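Local coordinates for DUF5751 domain-containing protein (Sulfolobus tokodaii, PDB 2RBG), which is of unknown function but folds as a compact three-layer alpha/beta domain on a parallel sheet and is found here as a two-chain assembly, at residues Ile6-Ser11 against Thr36-Phe41; Asp88-Tyr93 against Arg115-Asp120. All blocks are in the same frame, centred on the assembly; numbering follows the deposited sequence.

Interaction 1. Residues Ile6-Ser11 against Thr36-Phe41; sequences ILTLIS and TTINVF
Ile10 lies side by side with Val40, both pointing to the same face of the sheet, where the two strands of a beta-alpha-beta unit run in parallel at the centre of the fold. Its CG2 branch takes the position between backbone N and carbonyl carbon, because CG1 is anti to N (chi1 176°), and from there it meets Val40 CG2 at 3.7 Å. Beta-branched residues suit this place: they fill the width between neighbouring strands and turn an apolar surface to helix 17-31, which connects the pair and packs on Ile10 through Tyr20.

Thr8, on the same face, adds a polar link. Its hydroxyl OG1 donates to Thr36 OG1 at 2.9 Å, and Thr36 OG1 in turn donates to Ile6 O at 2.8 Å, approaching from above the carbonyl plane. Ile6 O also takes the N-H of Thr37, so two donors grip one buried oxygen; threonine suits the place because its hydroxyl can both accept and donate, bringing no charge into the interior. Thr8 also joins the backbone ladder by its N to Thr37 O and by its O to Asn39 N.

The ring of Phe41 lies beside Leu9, on the side of Leu7, Leu9 and Asn39. Its N donates to Ile10 O at 3.0 Å, while its CD2 lies 3.6 Å from the same Ile10 O. Leu9 CD2 stands at the ring edge, near its plane and 4.4 Å from Phe41 CE2. Beyond the two strands, Phe78 meets the ring edge-to-face and Met102 of helix 99-107 packs on it, a setting that a large flat apolar group fills well. Leu7 and Asn39 cross at about a right angle on this side: Asn39 OD1 is hydrogen-bonded to Trp70 NE1, and Asn39 ND2 sits 3.3 Å from Leu7 CD1.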
# COMPACT_ATOMS: atom_id res chain seq x y z
N ILE A 6 3.28 -13.88 -13.21
CA ILE A 6 3.54 -12.61 -12.56
C ILE A 6 5.02 -12.24 -12.48
O ILE A 6 5.84 -13.05 -12.05
CB ILE A 6 2.97 -12.62 -11.12
CG1 ILE A 6 1.49 -13.01 -11.15
CG2 ILE A 6 3.17 -11.26 -10.47
CD1 ILE A 6 0.61 -12.04 -11.91
N LEU A 7 5.35 -11.03 -12.91
CA LEU A 7 6.73 -10.55 -12.82
C LEU A 7 6.83 -9.94 -11.42
O LEU A 7 6.14 -8.97 -11.12
CB LEU A 7 7.02 -9.46 -13.85
CG LEU A 7 8.39 -8.79 -13.69
CD1 LEU A 7 9.50 -9.81 -13.92
CD2 LEU A 7 8.52 -7.63 -14.67
N THR A 8 7.68 -10.52 -10.58
CA THR A 8 7.86 -10.02 -9.22
C THR A 8 9.24 -9.41 -9.08
O THR A 8 10.25 -10.06 -9.37
CB THR A 8 7.69 -11.15 -8.18
OG1 THR A 8 6.33 -11.59 -8.17
CG2 THR A 8 8.06 -10.65 -6.78
N LEU A 9 9.28 -8.15 -8.67
CA LEU A 9 10.54 -7.44 -8.48
C LEU A 9 10.66 -7.07 -7.01
O LEU A 9 9.72 -6.55 -6.41
CB LEU A 9 10.56 -6.16 -9.32
CG LEU A 9 10.20 -6.30 -10.80
CD1 LEU A 9 10.30 -4.94 -11.48
CD2 LEU A 9 11.13 -7.30 -11.47
N ILE A 10 11.83 -7.34 -6.43
CA ILE A 10 12.05 -7.01 -5.03
C ILE A 10 13.47 -6.58 -4.74
O ILE A 10 14.43 -7.16 -5.25
CB ILE A 10 11.70 -8.20 -4.10
CG1 ILE A 10 12.04 -7.84 -2.65
CG2 ILE A 10 12.46 -9.45 -4.54
CD1 ILE A 10 11.48 -8.83 -1.62
N SER A 11 13.59 -5.53 -3.94
CA SER A 11 14.89 -5.03 -3.52
C SER A 11 14.74 -4.58 -2.07
O SER A 11 14.13 -3.55 -1.79
CB SER A 11 15.33 -3.85 -4.39
OG SER A 11 16.64 -3.45 -4.03
N THR A 36 5.18 -17.37 -11.13
CA THR A 36 5.77 -16.05 -10.98
C THR A 36 7.26 -16.16 -11.21
O THR A 36 7.89 -17.17 -10.86
CB THR A 36 5.52 -15.44 -9.57
OG1 THR A 36 6.08 -14.12 -9.52
CG2 THR A 36 6.15 -16.30 -8.48
N THR A 37 7.83 -15.14 -11.84
CA THR A 37 9.27 -15.12 -12.08
C THR A 37 9.75 -14.00 -11.17
O THR A 37 9.44 -12.82 -11.38
CB THR A 37 9.60 -14.84 -13.57
OG1 THR A 37 11.02 -14.74 -13.73
CG2 THR A 37 8.93 -13.57 -14.06
N ILE A 38 10.46 -14.39 -10.12
CA ILE A 38 10.96 -13.47 -9.10
C ILE A 38 12.37 -12.97 -9.37
O ILE A 38 13.30 -13.75 -9.55
CB ILE A 38 10.92 -14.15 -7.72
CG1 ILE A 38 9.52 -14.72 -7.48
CG2 ILE A 38 11.30 -13.16 -6.63
CD1 ILE A 38 9.41 -15.58 -6.23
N ASN A 39 12.51 -11.65 -9.37
CA ASN A 39 13.80 -11.01 -9.61
C ASN A 39 14.20 -10.21 -8.39
O ASN A 39 13.55 -9.23 -8.02
CB ASN A 39 13.69 -10.10 -10.84
CG ASN A 39 13.49 -10.89 -12.11
OD1 ASN A 39 14.45 -11.33 -12.74
ND2 ASN A 39 12.23 -11.10 -12.48
N VAL A 40 15.29 -10.64 -7.77
CA VAL A 40 15.79 -10.02 -6.55
C VAL A 40 17.07 -9.24 -6.80
O VAL A 40 18.05 -9.79 -7.30
CB VAL A 40 16.07 -11.10 -5.48
CG1 VAL A 40 16.37 -10.44 -4.14
CG2 VAL A 40 14.89 -12.05 -5.38
N PHE A 41 17.05 -7.96 -6.46
CA PHE A 41 18.21 -7.10 -6.64
C PHE A 41 18.89 -7.03 -5.28
O PHE A 41 18.46 -6.31 -4.38
CB PHE A 41 17.73 -5.74 -7.14
CG PHE A 41 16.99 -5.84 -8.44
CD1 PHE A 41 17.69 -5.92 -9.65
CD2 PHE A 41 15.60 -5.94 -8.46
CE1 PHE A 41 17.01 -6.12 -10.85
CE2 PHE A 41 14.92 -6.13 -9.66
CZ PHE A 41 15.63 -6.22 -10.86

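Interaction 2. Residues Asp88-Tyr93 against Arg115-Asp120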
# COMPACT_ATOMS: atom_id res chain seq x y z
N ASP A 88 2.58 -11.25 -17.42
CA ASP A 88 1.35 -10.48 -17.63
C ASP A 88 0.88 -9.65 -16.44
O ASP A 88 -0.06 -8.85 -16.57
CB ASP A 88 0.22 -11.40 -18.07
CG ASP A 88 0.13 -12.65 -17.22
OD1 ASP A 88 0.54 -12.61 -16.04
OD2 ASP A 88 -0.37 -13.68 -17.73
N GLY A 89 1.50 -9.85 -15.29
CA GLY A 89 1.13 -9.09 -14.11
C GLY A 89 2.40 -8.60 -13.45
O GLY A 89 3.47 -9.15 -13.71
N LEU A 90 2.30 -7.58 -12.60
CA LEU A 90 3.48 -7.03 -11.94
C LEU A 90 3.32 -6.81 -10.44
O LEU A 90 2.31 -6.28 -9.99
CB LEU A 90 3.85 -5.69 -12.59
CG LEU A 90 5.00 -4.91 -11.98
CD1 LEU A 90 6.31 -5.67 -12.18
CD2 LEU A 90 5.09 -3.53 -12.63
N LEU A 91 4.33 -7.23 -9.69
CA LEU A 91 4.37 -7.05 -8.24
C LEU A 91 5.70 -6.36 -7.93
O LEU A 91 6.75 -6.78 -8.42
CB LEU A 91 4.29 -8.39 -7.51
CG LEU A 91 2.93 -9.09 -7.55
CD1 LEU A 91 3.04 -10.48 -6.92
CD2 LEU A 91 1.90 -8.25 -6.81
N VAL A 92 5.65 -5.31 -7.11
CA VAL A 92 6.85 -4.56 -6.77
C VAL A 92 7.03 -4.41 -5.26
O VAL A 92 6.10 -4.02 -4.55
CB VAL A 92 6.80 -3.14 -7.39
CG1 VAL A 92 8.00 -2.32 -6.93
CG2 VAL A 92 6.78 -3.25 -8.91
N TYR A 93 8.23 -4.72 -4.77
CA TYR A 93 8.54 -4.62 -3.35
C TYR A 93 9.90 -4.00 -3.06
O TYR A 93 10.88 -4.30 -3.74
CB TYR A 93 8.53 -6.01 -2.70
CG TYR A 93 7.28 -6.80 -2.95
CD1 TYR A 93 6.19 -6.73 -2.09
CD2 TYR A 93 7.18 -7.63 -4.07
CE1 TYR A 93 5.03 -7.46 -2.33
CE2 TYR A 93 6.04 -8.35 -4.33
CZ TYR A 93 4.96 -8.27 -3.46
OH TYR A 93 3.83 -9.00 -3.71
N ARG A 115 1.29 -1.22 -16.60
CA ARG A 115 -0.16 -1.05 -16.57
C ARG A 115 -0.88 -2.19 -15.86
O ARG A 115 -2.07 -2.07 -15.56
CB ARG A 115 -0.69 -0.89 -17.99
CG ARG A 115 -0.02 0.25 -18.74
CD ARG A 115 -0.93 0.89 -19.78
NE ARG A 115 -0.23 1.95 -20.51
CZ ARG A 115 -0.83 2.84 -21.28
NH1 ARG A 115 -2.15 2.82 -21.43
NH2 ARG A 115 -0.11 3.76 -21.91
N ASN A 116 -0.17 -3.28 -15.59
CA ASN A 116 -0.78 -4.41 -14.90
C ASN A 116 -0.19 -4.59 -13.51
O ASN A 116 0.01 -5.71 -13.04
CB ASN A 116 -0.62 -5.69 -15.71
CG ASN A 116 -1.52 -5.72 -16.93
OD1 ASN A 116 -1.19 -5.17 -17.98
ND2 ASN A 116 -2.68 -6.35 -16.79
N LEU A 117 0.09 -3.46 -12.85
CA LEU A 117 0.64 -3.47 -11.50
C LEU A 117 -0.45 -3.96 -10.55
O LEU A 117 -1.50 -3.32 -10.41
CB LEU A 117 1.08 -2.05 -11.12
CG LEU A 117 1.59 -1.82 -9.70
CD1 LEU A 117 2.85 -2.63 -9.46
CD2 LEU A 117 1.87 -0.33 -9.51
N ILE A 118 -0.20 -5.09 -9.90
CA ILE A 118 -1.16 -5.69 -8.97
C ILE A 118 -1.00 -5.16 -7.55
O ILE A 118 -1.99 -4.86 -6.88
CB ILE A 118 -1.00 -7.22 -8.94
CG1 ILE A 118 -1.27 -7.80 -10.33
CG2 ILE A 118 -1.95 -7.83 -7.91
CD1 ILE A 118 -0.97 -9.27 -10.45
N LYS A 119 0.24 -5.07 -7.10
CA LYS A 119 0.53 -4.57 -5.76
C LYS A 119 1.91 -3.95 -5.77
O LYS A 119 2.85 -4.51 -6.34
CB LYS A 119 0.49 -5.72 -4.74
CG LYS A 119 0.94 -5.33 -3.32
CD LYS A 119 0.01 -4.30 -2.67
CE LYS A 119 0.47 -3.90 -1.27
NZ LYS A 119 0.31 -5.00 -0.27
N ASP A 120 2.03 -2.79 -5.15
CA ASP A 120 3.29 -2.09 -5.05
C ASP A 120 3.52 -1.75 -3.59
O ASP A 120 2.92 -0.82 -3.06
CB ASP A 120 3.26 -0.80 -5.88
CG ASP A 120 4.61 -0.09 -5.92
OD1 ASP A 120 5.20 0.13 -4.84
OD2 ASP A 120 5.07 0.26 -7.02
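Leu91 makes the tight part of this contact, its CD2 packing 3.7 Å from Ile118 CB and 3.6 Å from Lys119 CB. On the other face Leu90 CD2 and Leu117 CD1 meet more widely, at 4.0 Å, and Val92 CG2 reaches the same Leu117 methyl. Ile118 N bonds to Leu90 O at 2.8 Å, but the next bond joins Val92 N to Lys119 O: Ile118 is the extra residue of a beta bulge, which buries Lys119 N without a partner. The long chain of Lys119 carries its amine to Asp76 and Asn73 of the second subunit.

Leu90, Leu91, Val92 and Lys119 are buried, whereas Asp88, Asn116, Leu117 and Ile118 are partly exposed. At that end Asn116 O takes the N-H of Leu90 from above the carbonyl plane, a more bent bond (143°, against 168-169° for the other two), and Asn116 CB lies against Asp88 O.

Asp120 lies alongside Val92, its OD2 3.8 Å from Val92 CB and salt-bridged to Arg123; an alanine here would probably leave Arg123 without that charge partner and open a gap beside Val92. The Cys94-Cys122 disulfide joins the end of strand 89-94 to the residue just after strand 117-121. A parallel sheet of order 3-2-1-4-5 fits a Rossmann-like alpha/beta fold.

Overall arrangement
Interaction 1 and interaction 2 have centres about 10 Å apart and belong to one five-stranded parallel sheet, side by side because strand 6-11 neighbours strand 89-94. Backbone bonds such as Leu7 N to Gly89 O probably join them, and Ile6 CD1 packs against Ile118 CD1. Along the chain they come in series, the first pair complete before the second begins. Helix 17-31 covers one face of both and helix 99-107 the other. Interaction 1 is thus at the heart of the sheet, whereas interaction 2 reaches strand 117-121, one of the two edge strands within the chain. Strands 6-11 and 89-94, hydrogen-bonded to each other, connect the buried centre to the edge strand that meets the second subunit.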